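Local coordinates for hypothetical protein (Bacteroides caccae, PDB 4M8R) that is of unknown function but, as a DUF4784 family member, couples an N-terminal Ig-like domain to a WD40-like beta-propeller domain, at residues 44-50 and 61-67; 152-156 and 257-261; 280-284 and 299-304; 379-384 and 395-400. The contacts are given in a common frame with arbitrary orientation. Numbering follows the deposited sequence.

Overall arrangement
Contact 1 lies in the N-terminal Ig-like domain, while contacts 2, 3 and 4 belong to the WD40-like propeller, where their centres are 16 to 23 Å apart. Contacts 1 and 4 are alike in kind: each is the ladder of a beta hairpin, regular in contact 4 and bulged in contact 1. Contact 4 is the most buried; contact 1 has its inner side chains in the domain core and its polar face against a second subunit. Contacts 2 and 3 join separate parts of the propeller: contact 2, without backbone pairing, relies on Arg153 and packing, whereas contact 3 adds a single antiparallel bridge to its lysine salt bridge. They meet where Tyr260 and Asp259 pack on Trp282.

Contact 1 (44-50 and 61-67); sequences VDFDFRW and YLGPVGA. With PO4 (phosphate ion), chain C.
Segments 44-50 and 61-67 pair as an antiparallel beta hairpin of the Ig-like domain, strand axes 4.4 Å apart at closest, directions 142° apart. Phe46-Val65 and Phe48-Leu62 are hydrogen-bonded pairs (Phe46 N-Val65 O 2.8 Å, Val65 N-Phe46 O 3.0 Å, Phe48 N-Leu62 O 2.7 Å, Leu62 N-Phe48 O 3.1 Å). Ala67 N-Val44 O, 2.8 Å, ends the ladder; Asp45-Gly66 and Arg49-Tyr61 are non-hydrogen-bonded pairs. Between Phe46 and Phe48 the register slips by one, a beta bulge at Gly63 and cis-Pro64; at phi 155° Gly63 must lack a CB, which would strike Asp47 OD1. Phe46 and Phe48 (both m) share a face with Leu62 and Val65 (both t). Small Ala67 CB fits over the Phe46 ring, 3.3 Å from Phe46 CE2; Phe48 CE1 meets Val65 CB at 3.9 Å, and Trp50 (p) CZ3 meets Leu62 CB at 3.7 Å. Arg49 (t, t, p) holds a phosphate, probably from the crystallisation liquor, NH1 2.8 Å from O3 and NH2 3.0 Å from O2. In the second subunit, Arg213 shares this ion, Pro240 O accepts from Arg49 NH1 and Lys234 pairs with Asp47 (m); Asp45 (m) pairs with Arg100. Strand 88-96 hydrogen-bonds to 44-50's other edge; Ile79 of strand 76-80 packs on Phe46.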
loop_
_atom_site.group_PDB
_atom_site.type_symbol
_atom_site.label_atom_id
_atom_site.label_comp_id
_atom_site.label_asym_id
_atom_site.label_seq_id
_atom_site.Cartn_x
_atom_site.Cartn_y
_atom_site.Cartn_z
ATOM N N VAL A 44 4.314 -33.349 -7.707
ATOM C CA VAL A 44 5.487 -32.609 -8.128
ATOM C C VAL A 44 5.296 -31.140 -7.778
ATOM O O VAL A 44 4.248 -30.561 -8.064
ATOM C CB VAL A 44 5.731 -32.779 -9.639
ATOM C CG1 VAL A 44 6.905 -31.931 -10.100
ATOM C CG2 VAL A 44 5.972 -34.248 -9.977
ATOM N N ASP A 45 6.319 -30.553 -7.157
ATOM C CA ASP A 45 6.303 -29.155 -6.717
ATOM C C ASP A 45 7.352 -28.337 -7.457
ATOM O O ASP A 45 8.425 -28.840 -7.789
ATOM C CB ASP A 45 6.624 -29.062 -5.221
ATOM C CG ASP A 45 5.451 -29.414 -4.341
ATOM O OD1 ASP A 45 4.305 -29.014 -4.661
ATOM O OD2 ASP A 45 5.686 -30.077 -3.311
ATOM N N PHE A 46 7.032 -27.065 -7.677
ATOM C CA PHE A 46 7.960 -26.098 -8.245
ATOM C C PHE A 46 8.365 -25.094 -7.181
ATOM O O PHE A 46 7.538 -24.699 -6.360
ATOM C CB PHE A 46 7.280 -25.287 -9.342
ATOM C CG PHE A 46 6.910 -26.068 -10.566
ATOM C CD1 PHE A 46 7.834 -26.887 -11.198
ATOM C CD2 PHE A 46 5.651 -25.916 -11.133
ATOM C CE1 PHE A 46 7.493 -27.571 -12.355
ATOM C CE2 PHE A 46 5.306 -26.598 -12.283
ATOM C CZ PHE A 46 6.227 -27.428 -12.896
ATOM N N ASP A 47 9.628 -24.672 -7.215
ATOM C CA ASP A 47 10.069 -23.462 -6.523
ATOM C C ASP A 47 10.635 -22.506 -7.574
ATOM O O ASP A 47 11.460 -22.899 -8.392
ATOM C CB ASP A 47 11.135 -23.778 -5.462
ATOM C CG ASP A 47 10.539 -24.308 -4.142
ATOM O OD1 ASP A 47 9.305 -24.513 -4.039
ATOM O OD2 ASP A 47 11.319 -24.519 -3.186
ATOM N N PHE A 48 10.187 -21.253 -7.546
ATOM C CA PHE A 48 10.589 -20.245 -8.527
ATOM C C PHE A 48 11.504 -19.198 -7.899
ATOM O O PHE A 48 11.282 -18.773 -6.766
ATOM C CB PHE A 48 9.353 -19.529 -9.087
ATOM C CG PHE A 48 8.400 -20.432 -9.823
ATOM C CD1 PHE A 48 7.504 -21.232 -9.131
ATOM C CD2 PHE A 48 8.370 -20.448 -11.204
ATOM C CE1 PHE A 48 6.616 -22.050 -9.805
ATOM C CE2 PHE A 48 7.490 -21.264 -11.884
ATOM C CZ PHE A 48 6.615 -22.071 -11.184
ATOM N N ARG A 49 12.516 -18.778 -8.651
ATOM C CA ARG A 49 13.379 -17.661 -8.267
ATOM C C ARG A 49 13.559 -16.744 -9.469
ATOM O O ARG A 49 13.939 -17.207 -10.536
ATOM C CB ARG A 49 14.738 -18.174 -7.818
ATOM C CG ARG A 49 15.659 -17.090 -7.270
ATOM C CD ARG A 49 17.123 -17.477 -7.428
ATOM N NE ARG A 49 17.527 -17.499 -8.834
ATOM C CZ ARG A 49 18.710 -17.916 -9.277
ATOM N NH1 ARG A 49 19.638 -18.352 -8.429
ATOM N NH2 ARG A 49 18.963 -17.903 -10.580
ATOM N N TRP A 50 13.282 -15.454 -9.303
ATOM C CA TRP A 50 13.399 -14.513 -10.415
ATOM C C TRP A 50 13.975 -13.148 -10.041
ATOM O O TRP A 50 13.901 -12.719 -8.896
ATOM C CB TRP A 50 12.045 -14.327 -11.101
ATOM C CG TRP A 50 11.005 -13.634 -10.274
ATOM C CD1 TRP A 50 10.875 -12.297 -10.083
ATOM C CD2 TRP A 50 9.924 -14.248 -9.564
ATOM N NE1 TRP A 50 9.791 -12.034 -9.286
ATOM C CE2 TRP A 50 9.186 -13.212 -8.956
ATOM C CE3 TRP A 50 9.506 -15.573 -9.383
ATOM C CZ2 TRP A 50 8.051 -13.455 -8.168
ATOM C CZ3 TRP A 50 8.375 -15.817 -8.596
ATOM C CH2 TRP A 50 7.664 -14.756 -7.999
ATOM N N TYR A 61 10.569 -14.732 -5.090
ATOM C CA TYR A 61 10.492 -16.154 -4.737
ATOM C C TYR A 61 9.064 -16.647 -4.731
ATOM O O TYR A 61 8.153 -15.904 -4.422
ATOM C CB TYR A 61 11.082 -16.398 -3.350
ATOM C CG TYR A 61 12.410 -15.726 -3.126
ATOM C CD1 TYR A 61 13.564 -16.230 -3.705
ATOM C CD2 TYR A 61 12.513 -14.579 -2.344
ATOM C CE1 TYR A 61 14.796 -15.621 -3.504
ATOM C CE2 TYR A 61 13.739 -13.961 -2.137
ATOM C CZ TYR A 61 14.876 -14.487 -2.721
ATOM O OH TYR A 61 16.095 -13.881 -2.522
ATOM N N LEU A 62 8.878 -17.912 -5.071
ATOM C CA LEU A 62 7.571 -18.547 -4.993
ATOM C C LEU A 62 7.772 -20.047 -4.842
ATOM O O LEU A 62 8.651 -20.619 -5.479
ATOM C CB LEU A 62 6.756 -18.242 -6.247
ATOM C CG LEU A 62 5.278 -18.627 -6.214
ATOM C CD1 LEU A 62 4.541 -17.881 -5.107
ATOM C CD2 LEU A 62 4.651 -18.349 -7.575
ATOM N N GLY A 63 6.969 -20.675 -3.993
ATOM C CA GLY A 63 7.089 -22.108 -3.753
ATOM C C GLY A 63 6.550 -22.525 -2.395
ATOM O O GLY A 63 6.624 -21.751 -1.440
ATOM N N PRO A 64 5.993 -23.750 -2.294
ATOM C CA PRO A 64 5.831 -24.747 -3.346
ATOM C C PRO A 64 4.571 -24.489 -4.171
ATOM O O PRO A 64 3.531 -24.114 -3.640
ATOM C CB PRO A 64 5.683 -26.041 -2.559
ATOM C CG PRO A 64 4.944 -25.620 -1.323
ATOM C CD PRO A 64 5.319 -24.179 -1.052
ATOM N N VAL A 65 4.680 -24.676 -5.469
ATOM C CA VAL A 65 3.554 -24.518 -6.366
ATOM C C VAL A 65 3.410 -25.874 -7.030
ATOM O O VAL A 65 4.340 -26.350 -7.676
ATOM C CB VAL A 65 3.828 -23.421 -7.418
ATOM C CG1 VAL A 65 2.652 -23.267 -8.381
ATOM C CG2 VAL A 65 4.133 -22.096 -6.732
ATOM N N GLY A 66 2.255 -26.504 -6.840
ATOM C CA GLY A 66 2.007 -27.819 -7.397
ATOM C C GLY A 66 2.068 -27.763 -8.904
ATOM O O GLY A 66 1.560 -26.822 -9.517
ATOM N N ALA A 67 2.713 -28.764 -9.495
ATOM C CA ALA A 67 2.786 -28.887 -10.937
ATOM C C ALA A 67 1.621 -29.731 -11.427
ATOM O O ALA A 67 1.250 -30.716 -10.786
ATOM C CB ALA A 67 4.096 -29.541 -11.334
HETATM P P PO4 C . 22.234 -19.753 -10.885
HETATM O O1 PO4 C . 21.566 -21.098 -11.106
HETATM O O2 PO4 C . 21.627 -18.716 -11.794
HETATM O O3 PO4 C . 22.041 -19.323 -9.460
HETATM O O4 PO4 C . 23.714 -19.884 -11.125
HETATM O O HOH W 1 1.457 -32.185 -8.505
#

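Contact 2 (152-156 and 257-261)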
loop_
_atom_site.group_PDB
_atom_site.type_symbol
_atom_site.label_atom_id
_atom_site.label_comp_id
_atom_site.label_asym_id
_atom_site.label_seq_id
_atom_site.Cartn_x
_atom_site.Cartn_y
_atom_site.Cartn_z
ATOM N N PHE A 152 -22.094 -20.884 -23.001
ATOM C CA PHE A 152 -21.390 -19.958 -22.108
ATOM C C PHE A 152 -22.114 -18.623 -22.064
ATOM O O PHE A 152 -22.421 -18.037 -23.097
ATOM C CB PHE A 152 -19.938 -19.775 -22.570
ATOM C CG PHE A 152 -18.994 -19.264 -21.506
ATOM C CD1 PHE A 152 -19.039 -19.743 -20.202
ATOM C CD2 PHE A 152 -18.005 -18.344 -21.834
ATOM C CE1 PHE A 152 -18.149 -19.285 -19.245
ATOM C CE2 PHE A 152 -17.108 -17.888 -20.883
ATOM C CZ PHE A 152 -17.182 -18.358 -19.586
ATOM N N ARG A 153 -22.365 -18.146 -20.851
ATOM C CA ARG A 153 -23.374 -17.127 -20.604
ATOM C C ARG A 153 -22.915 -16.184 -19.500
ATOM O O ARG A 153 -22.135 -16.578 -18.639
ATOM C CB ARG A 153 -24.638 -17.848 -20.158
ATOM C CG ARG A 153 -25.936 -17.103 -20.352
ATOM C CD ARG A 153 -27.095 -18.069 -20.165
ATOM N NE ARG A 153 -27.096 -18.662 -18.823
ATOM C CZ ARG A 153 -28.024 -18.452 -17.886
ATOM N NH1 ARG A 153 -29.074 -17.663 -18.111
ATOM N NH2 ARG A 153 -27.907 -19.052 -16.708
ATOM N N SER A 154 -23.409 -14.948 -19.520
ATOM C CA SER A 154 -23.148 -13.986 -18.448
ATOM C C SER A 154 -21.649 -13.782 -18.268
ATOM O O SER A 154 -21.115 -13.850 -17.159
ATOM C CB SER A 154 -23.788 -14.467 -17.142
ATOM O OG SER A 154 -23.774 -13.446 -16.164
ATOM N N VAL A 155 -20.977 -13.524 -19.379
ATOM C CA VAL A 155 -19.527 -13.547 -19.416
ATOM C C VAL A 155 -18.929 -12.271 -18.837
ATOM O O VAL A 155 -19.306 -11.166 -19.223
ATOM C CB VAL A 155 -19.025 -13.774 -20.848
ATOM C CG1 VAL A 155 -17.508 -13.824 -20.878
ATOM C CG2 VAL A 155 -19.617 -15.066 -21.394
ATOM N N VAL A 156 -17.990 -12.444 -17.913
ATOM C CA VAL A 156 -17.356 -11.338 -17.209
ATOM C C VAL A 156 -15.878 -11.623 -17.007
ATOM O O VAL A 156 -15.417 -12.743 -17.225
ATOM C CB VAL A 156 -17.995 -11.111 -15.826
ATOM C CG1 VAL A 156 -19.452 -10.720 -15.971
ATOM C CG2 VAL A 156 -17.869 -12.353 -14.954
ATOM N N PHE A 257 -33.208 -16.355 -14.499
ATOM C CA PHE A 257 -32.065 -15.542 -14.081
ATOM C C PHE A 257 -30.784 -15.962 -14.790
ATOM O O PHE A 257 -30.707 -17.042 -15.377
ATOM C CB PHE A 257 -31.837 -15.696 -12.575
ATOM C CG PHE A 257 -33.029 -15.340 -11.734
ATOM C CD1 PHE A 257 -34.094 -16.222 -11.611
ATOM C CD2 PHE A 257 -33.078 -14.136 -11.050
ATOM C CE1 PHE A 257 -35.192 -15.903 -10.833
ATOM C CE2 PHE A 257 -34.175 -13.812 -10.267
ATOM C CZ PHE A 257 -35.232 -14.697 -10.157
ATOM N N GLY A 258 -29.778 -15.098 -14.717
ATOM C CA GLY A 258 -28.427 -15.444 -15.155
ATOM C C GLY A 258 -28.042 -15.041 -16.567
ATOM O O GLY A 258 -26.917 -15.297 -16.993
ATOM N N ASP A 259 -28.956 -14.411 -17.302
ATOM C CA ASP A 259 -28.635 -13.941 -18.648
ATOM C C ASP A 259 -27.663 -12.767 -18.594
ATOM O O ASP A 259 -26.846 -12.588 -19.498
ATOM C CB ASP A 259 -29.907 -13.565 -19.405
ATOM C CG ASP A 259 -30.758 -14.775 -19.739
ATOM O OD1 ASP A 259 -30.187 -15.783 -20.213
ATOM O OD2 ASP A 259 -31.988 -14.721 -19.521
ATOM N N TYR A 260 -27.758 -11.977 -17.528
ATOM C CA TYR A 260 -26.842 -10.872 -17.296
ATOM C C TYR A 260 -26.278 -10.926 -15.881
ATOM O O TYR A 260 -26.950 -11.376 -14.961
ATOM C CB TYR A 260 -27.549 -9.535 -17.531
ATOM C CG TYR A 260 -28.010 -9.365 -18.955
ATOM C CD1 TYR A 260 -27.127 -8.941 -19.947
ATOM C CD2 TYR A 260 -29.326 -9.652 -19.320
ATOM C CE1 TYR A 260 -27.543 -8.797 -21.259
ATOM C CE2 TYR A 260 -29.749 -9.507 -20.628
ATOM C CZ TYR A 260 -28.856 -9.081 -21.592
ATOM O OH TYR A 260 -29.278 -8.935 -22.888
ATOM N N PRO A 261 -25.029 -10.470 -15.708
ATOM C CA PRO A 261 -24.456 -10.458 -14.369
ATOM C C PRO A 261 -25.172 -9.492 -13.428
ATOM O O PRO A 261 -25.592 -8.407 -13.834
ATOM C CB PRO A 261 -23.005 -10.009 -14.595
ATOM C CG PRO A 261 -22.946 -9.456 -15.973
ATOM C CD PRO A 261 -24.060 -10.083 -16.747
#
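Arg153 does most of the polar work. With chi1 and chi2 both t, its long side chain spans to the loop, where NH1 donates to Phe257 O at 3.2 Å and forms a salt bridge with Asp259 OD1 at 3.0 Å. An arginine suits this place because its planar guanidinium, with several N-H donors, can serve a carbonyl and a carboxylate together while NH2 bonds to Gln174. One guanidinium face lies over Gly258, NH1 being 3.2 Å from Gly258 C; a CB there would clash with NH2, and the positive phi of 96° also favours glycine. Ser154 turns the chain through a corner with phi and psi of 57° and 50°. Its small side chain fits tightly, CB at 3.2 Å from Gly258 O and OG at 3.4 Å from Pro261 CD. In this WD40-like propeller domain, the contact joins the edge strand 153-156 of one four-stranded sheet to the loop entering strand 262-264 of the next sheet along the chain. Beyond Val155, which points away, Val156 turns toward the loop again, and its CG1 meets Pro261 CG at 3.7 Å, two compact apolar groups that both also touch Ile201 of strand 196-201.

Contact 3 (280-284 and 299-304)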
loop_
_atom_site.group_PDB
_atom_site.type_symbol
_atom_site.label_atom_id
_atom_site.label_comp_id
_atom_site.label_asym_id
_atom_site.label_seq_id
_atom_site.Cartn_x
_atom_site.Cartn_y
_atom_site.Cartn_z
ATOM N N GLY A 280 -41.738 -12.961 -22.032
ATOM C CA GLY A 280 -40.675 -12.167 -22.665
ATOM C C GLY A 280 -40.427 -10.799 -22.045
ATOM O O GLY A 280 -39.549 -10.060 -22.498
ATOM N N LYS A 281 -41.205 -10.451 -21.021
ATOM C CA LYS A 281 -41.001 -9.214 -20.267
ATOM C C LYS A 281 -39.955 -9.431 -19.174
ATOM O O LYS A 281 -39.658 -10.569 -18.808
ATOM C CB LYS A 281 -42.316 -8.742 -19.649
ATOM C CG LYS A 281 -43.345 -8.273 -20.664
ATOM C CD LYS A 281 -42.971 -6.927 -21.266
ATOM C CE LYS A 281 -44.127 -6.339 -22.060
ATOM N NZ LYS A 281 -43.847 -4.942 -22.487
ATOM N N TRP A 282 -39.408 -8.333 -18.655
ATOM C CA TRP A 282 -38.339 -8.380 -17.656
ATOM C C TRP A 282 -38.683 -7.515 -16.442
ATOM O O TRP A 282 -39.332 -6.477 -16.575
ATOM C CB TRP A 282 -37.017 -7.885 -18.256
ATOM C CG TRP A 282 -36.468 -8.715 -19.394
ATOM C CD1 TRP A 282 -37.000 -8.851 -20.642
ATOM C CD2 TRP A 282 -35.256 -9.482 -19.391
ATOM N NE1 TRP A 282 -36.207 -9.668 -21.412
ATOM C CE2 TRP A 282 -35.130 -10.070 -20.669
ATOM C CE3 TRP A 282 -34.269 -9.737 -18.431
ATOM C CZ2 TRP A 282 -34.059 -10.897 -21.012
ATOM C CZ3 TRP A 282 -33.204 -10.561 -18.772
ATOM C CH2 TRP A 282 -33.110 -11.130 -20.054
ATOM N N VAL A 283 -38.230 -7.935 -15.264
ATOM C CA VAL A 283 -38.410 -7.151 -14.038
ATOM C C VAL A 283 -37.081 -6.981 -13.302
ATOM O O VAL A 283 -36.223 -7.862 -13.363
ATOM C CB VAL A 283 -39.431 -7.797 -13.074
ATOM C CG1 VAL A 283 -40.815 -7.832 -13.707
ATOM C CG2 VAL A 283 -38.995 -9.197 -12.656
ATOM N N PRO A 284 -36.910 -5.846 -12.604
ATOM C CA PRO A 284 -35.762 -5.698 -11.722
ATOM C C PRO A 284 -35.992 -6.442 -10.409
ATOM O O PRO A 284 -37.101 -6.413 -9.864
ATOM C CB PRO A 284 -35.678 -4.187 -11.497
ATOM C CG PRO A 284 -37.055 -3.680 -11.722
ATOM C CD PRO A 284 -37.781 -4.659 -12.592
ATOM N N ILE A 299 -42.098 -1.770 -12.425
ATOM C CA ILE A 299 -41.390 -1.819 -13.704
ATOM C C ILE A 299 -41.502 -3.202 -14.350
ATOM O O ILE A 299 -41.124 -4.213 -13.751
ATOM C CB ILE A 299 -39.896 -1.453 -13.540
ATOM C CG1 ILE A 299 -39.742 0.011 -13.100
ATOM C CG2 ILE A 299 -39.132 -1.692 -14.840
ATOM C CD1 ILE A 299 -39.702 0.211 -11.600
ATOM N N GLU A 300 -42.029 -3.226 -15.571
ATOM C CA GLU A 300 -42.053 -4.424 -16.403
ATOM C C GLU A 300 -41.695 -4.001 -17.830
ATOM O O GLU A 300 -42.503 -3.375 -18.520
ATOM C CB GLU A 300 -43.425 -5.099 -16.349
ATOM C CG GLU A 300 -43.457 -6.496 -16.955
ATOM C CD GLU A 300 -44.690 -7.292 -16.549
ATOM O OE1 GLU A 300 -45.817 -6.869 -16.887
ATOM O OE2 GLU A 300 -44.527 -8.350 -15.901
ATOM N N ALA A 301 -40.478 -4.335 -18.256
ATOM C CA ALA A 301 -39.912 -3.811 -19.501
ATOM C C ALA A 301 -39.510 -4.922 -20.471
ATOM O O ALA A 301 -39.630 -6.106 -20.160
ATOM C CB ALA A 301 -38.712 -2.932 -19.184
ATOM N N ASP A 302 -39.034 -4.526 -21.648
ATOM C CA ASP A 302 -38.659 -5.476 -22.698
ATOM C C ASP A 302 -37.211 -5.944 -22.599
ATOM O O ASP A 302 -36.843 -6.938 -23.220
ATOM C CB ASP A 302 -38.931 -4.868 -24.074
ATOM C CG ASP A 302 -40.404 -4.604 -24.303
ATOM O OD1 ASP A 302 -41.215 -5.506 -24.015
ATOM O OD2 ASP A 302 -40.752 -3.498 -24.770
ATOM N N ALA A 303 -36.395 -5.219 -21.837
ATOM C CA ALA A 303 -35.061 -5.693 -21.449
ATOM C C ALA A 303 -34.545 -4.879 -20.270
ATOM O O ALA A 303 -34.788 -3.670 -20.182
ATOM C CB ALA A 303 -34.085 -5.611 -22.614
ATOM N N ILE A 304 -33.861 -5.554 -19.349
ATOM C CA ILE A 304 -33.272 -4.902 -18.188
ATOM C C ILE A 304 -31.897 -5.499 -17.927
ATOM O O ILE A 304 -31.762 -6.714 -17.774
ATOM C CB ILE A 304 -34.138 -5.060 -16.925
ATOM C CG1 ILE A 304 -35.529 -4.456 -17.150
ATOM C CG2 ILE A 304 -33.471 -4.383 -15.730
ATOM C CD1 ILE A 304 -36.468 -4.622 -15.977
#
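Trp282 lays one face of its indole over the backbone of Ala303, whose CA sits 4.0 Å from the centroid of the five-membered ring in a CH-pi contact, 17° off the ring normal. The methyl side chain of Ala303 points away, so the flat ring can settle close to the chain. The contact joins two sheets of the WD40-like propeller: strand 282-288 belongs to one, while 299-304 leads into strand 303-310, the first of the next. Where the chain passes between them, a single antiparallel bridge forms, Trp282 N donating to Ala301 O at 2.7 Å and Ala301 N to Trp282 O at 3.0 Å. Just beyond it, Asp302 and Ala303 both face Tyr332, a classic beta bulge at the start of the new sheet. Ile304 (m, t) extends its CD1 to Pro284 CD at 3.6 Å, and its CG1 is 3.9 Å from Trp282 CB. Pro284 CD also meets Ile299 CB at 4.0 Å, so it touches both isoleucines; the proline, with no NH to leave unsatisfied, offers a compact apolar surface. The more exposed side is polar. Lys281 packs its CB against Glu300 CG at 3.7 Å and then, bent at chi2 (m) and extended beyond, carries NZ to Asp302. Asp302 OD2 takes a hydrogen bond from the backbone of Ser334, while its other oxygen, OD1, forms a salt bridge with Lys281 NZ at 3.1 Å.

Contact 4 (379-384 and 395-400)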
loop_
_atom_site.group_PDB
_atom_site.type_symbol
_atom_site.label_atom_id
_atom_site.label_comp_id
_atom_site.label_asym_id
_atom_site.label_seq_id
_atom_site.Cartn_x
_atom_site.Cartn_y
_atom_site.Cartn_z
ATOM N N ILE A 379 -11.964 5.361 -15.514
ATOM C CA ILE A 379 -12.846 5.602 -14.382
ATOM C C ILE A 379 -14.113 6.292 -14.872
ATOM O O ILE A 379 -14.066 7.113 -15.785
ATOM C CB ILE A 379 -12.172 6.445 -13.275
ATOM C CG1 ILE A 379 -11.563 7.735 -13.844
ATOM C CG2 ILE A 379 -11.098 5.623 -12.571
ATOM C CD1 ILE A 379 -11.161 8.737 -12.781
ATOM N N GLY A 380 -15.242 5.929 -14.276
ATOM C CA GLY A 380 -16.518 6.572 -14.569
ATOM C C GLY A 380 -17.029 6.387 -15.984
ATOM O O GLY A 380 -17.634 7.298 -16.546
ATOM N N THR A 381 -16.799 5.214 -16.566
ATOM C CA THR A 381 -17.345 4.906 -17.885
ATOM C C THR A 381 -17.967 3.520 -17.922
ATOM O O THR A 381 -17.610 2.641 -17.136
ATOM C CB THR A 381 -16.286 4.984 -19.008
ATOM O OG1 THR A 381 -15.377 3.884 -18.899
ATOM C CG2 THR A 381 -15.510 6.292 -18.945
ATOM N N ILE A 382 -18.906 3.349 -18.842
ATOM C CA ILE A 382 -19.397 2.036 -19.226
ATOM C C ILE A 382 -19.260 1.902 -20.730
ATOM O O ILE A 382 -19.226 2.900 -21.453
ATOM C CB ILE A 382 -20.865 1.808 -18.823
ATOM C CG1 ILE A 382 -21.782 2.892 -19.400
ATOM C CG2 ILE A 382 -20.989 1.766 -17.307
ATOM C CD1 ILE A 382 -23.256 2.604 -19.200
ATOM N N THR A 383 -19.169 0.664 -21.192
ATOM C CA THR A 383 -19.098 0.379 -22.609
ATOM C C THR A 383 -20.338 -0.393 -22.980
ATOM O O THR A 383 -20.686 -1.372 -22.324
ATOM C CB THR A 383 -17.846 -0.430 -22.939
ATOM O OG1 THR A 383 -16.692 0.322 -22.538
ATOM C CG2 THR A 383 -17.775 -0.727 -24.430
ATOM N N VAL A 384 -21.001 0.054 -24.040
ATOM C CA VAL A 384 -22.330 -0.422 -24.379
ATOM C C VAL A 384 -22.387 -0.886 -25.827
ATOM O O VAL A 384 -21.763 -0.288 -26.701
ATOM C CB VAL A 384 -23.365 0.693 -24.152
ATOM C CG1 VAL A 384 -24.749 0.256 -24.602
ATOM C CG2 VAL A 384 -23.383 1.094 -22.684
ATOM N N THR A 395 -20.836 0.188 -30.855
ATOM C CA THR A 395 -20.164 0.107 -29.566
ATOM C C THR A 395 -19.831 1.521 -29.116
ATOM O O THR A 395 -19.235 2.285 -29.875
ATOM C CB THR A 395 -18.864 -0.709 -29.669
ATOM O OG1 THR A 395 -19.115 -1.922 -30.390
ATOM C CG2 THR A 395 -18.324 -1.045 -28.285
ATOM N N SER A 396 -20.205 1.874 -27.888
ATOM C CA SER A 396 -20.027 3.247 -27.420
ATOM C C SER A 396 -19.790 3.354 -25.916
ATOM O O SER A 396 -20.372 2.607 -25.129
ATOM C CB SER A 396 -21.248 4.080 -27.807
ATOM O OG SER A 396 -20.909 5.451 -27.904
ATOM N N ASP A 397 -18.923 4.290 -25.536
ATOM C CA ASP A 397 -18.629 4.578 -24.130
ATOM C C ASP A 397 -19.444 5.775 -23.655
ATOM O O ASP A 397 -19.557 6.768 -24.370
ATOM C CB ASP A 397 -17.140 4.913 -23.934
ATOM C CG ASP A 397 -16.264 3.684 -23.750
ATOM O OD1 ASP A 397 -16.776 2.540 -23.725
ATOM O OD2 ASP A 397 -15.040 3.874 -23.624
ATOM N N PHE A 398 -20.003 5.679 -22.453
ATOM C CA PHE A 398 -20.599 6.835 -21.791
ATOM C C PHE A 398 -19.710 7.260 -20.628
ATOM O O PHE A 398 -19.381 6.442 -19.770
ATOM C CB PHE A 398 -21.991 6.507 -21.266
ATOM C CG PHE A 398 -22.718 7.702 -20.721
ATOM C CD1 PHE A 398 -23.285 8.633 -21.581
ATOM C CD2 PHE A 398 -22.828 7.903 -19.353
ATOM C CE1 PHE A 398 -23.957 9.738 -21.086
ATOM C CE2 PHE A 398 -23.497 9.005 -18.850
ATOM C CZ PHE A 398 -24.065 9.923 -19.717
ATOM N N ASP A 399 -19.331 8.535 -20.605
ATOM C CA ASP A 399 -18.485 9.077 -19.546
ATOM C C ASP A 399 -19.356 9.848 -18.559
ATOM O O ASP A 399 -19.958 10.864 -18.912
ATOM C CB ASP A 399 -17.399 9.983 -20.139
ATOM C CG ASP A 399 -16.523 10.619 -19.077
ATOM O OD1 ASP A 399 -15.781 9.887 -18.396
ATOM O OD2 ASP A 399 -16.571 11.855 -18.917
ATOM N N TRP A 400 -19.422 9.358 -17.325
ATOM C CA TRP A 400 -20.264 9.960 -16.299
ATOM C C TRP A 400 -20.000 11.455 -16.093
ATOM O O TRP A 400 -20.936 12.232 -15.900
ATOM C CB TRP A 400 -20.087 9.236 -14.960
ATOM C CG TRP A 400 -20.898 9.871 -13.896
ATOM C CD1 TRP A 400 -20.482 10.795 -12.985
ATOM C CD2 TRP A 400 -22.294 9.678 -13.666
ATOM N NE1 TRP A 400 -21.529 11.176 -12.184
ATOM C CE2 TRP A 400 -22.655 10.505 -12.581
ATOM C CE3 TRP A 400 -23.273 8.877 -14.264
ATOM C CZ2 TRP A 400 -23.953 10.554 -12.081
ATOM C CZ3 TRP A 400 -24.565 8.927 -13.765
ATOM C CH2 TRP A 400 -24.892 9.762 -12.686
#
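Thr395 opens the pairing with its CA 3.3 Å from Val384 O, and its CG2 meets Thr383 CG2 at 3.9 Å; beta-branched threonine is at home in an extended strand. Ser396 makes a hydrogen-bonded pair with Val384, Ser396 N to Val384 O at 2.9 Å and Val384 N to Ser396 O at 2.8 Å, while its hydroxyl bonds to Asp407. At Asp397 the facing residue is Thr383, a non-hydrogen-bonded pair, so the side chains make the link instead: Thr383 OG1 donates to Asp397 OD1 at a short 2.5 Å, and also bonds to Trp421. This is the antiparallel hairpin of strands 381-387 and 394-399, the central two of a four-stranded sheet in the WD40-like propeller. Phe398 pairs with Ile382, Phe398 N to Ile382 O being 3.1 Å and Ile382 N to Phe398 O 3.3 Å. Its CB lies 4.1 Å from Ile382 CG1 and its ring meets Phe361 and Trp405, the aromatic bulk filling the apolar side. Asp399, across from Thr381, sets OD1 3.6 Å from Thr381 CG2, and its OD2 is hydrogen-bonded to Ser402 OG. Trp400 leaves the strand, yet its N still donates to Gly380 O at 2.8 Å; the positive phi of 65° at Gly380 favours glycine. The Trp400 indole meets Phe361 and Phe309 edge-to-face.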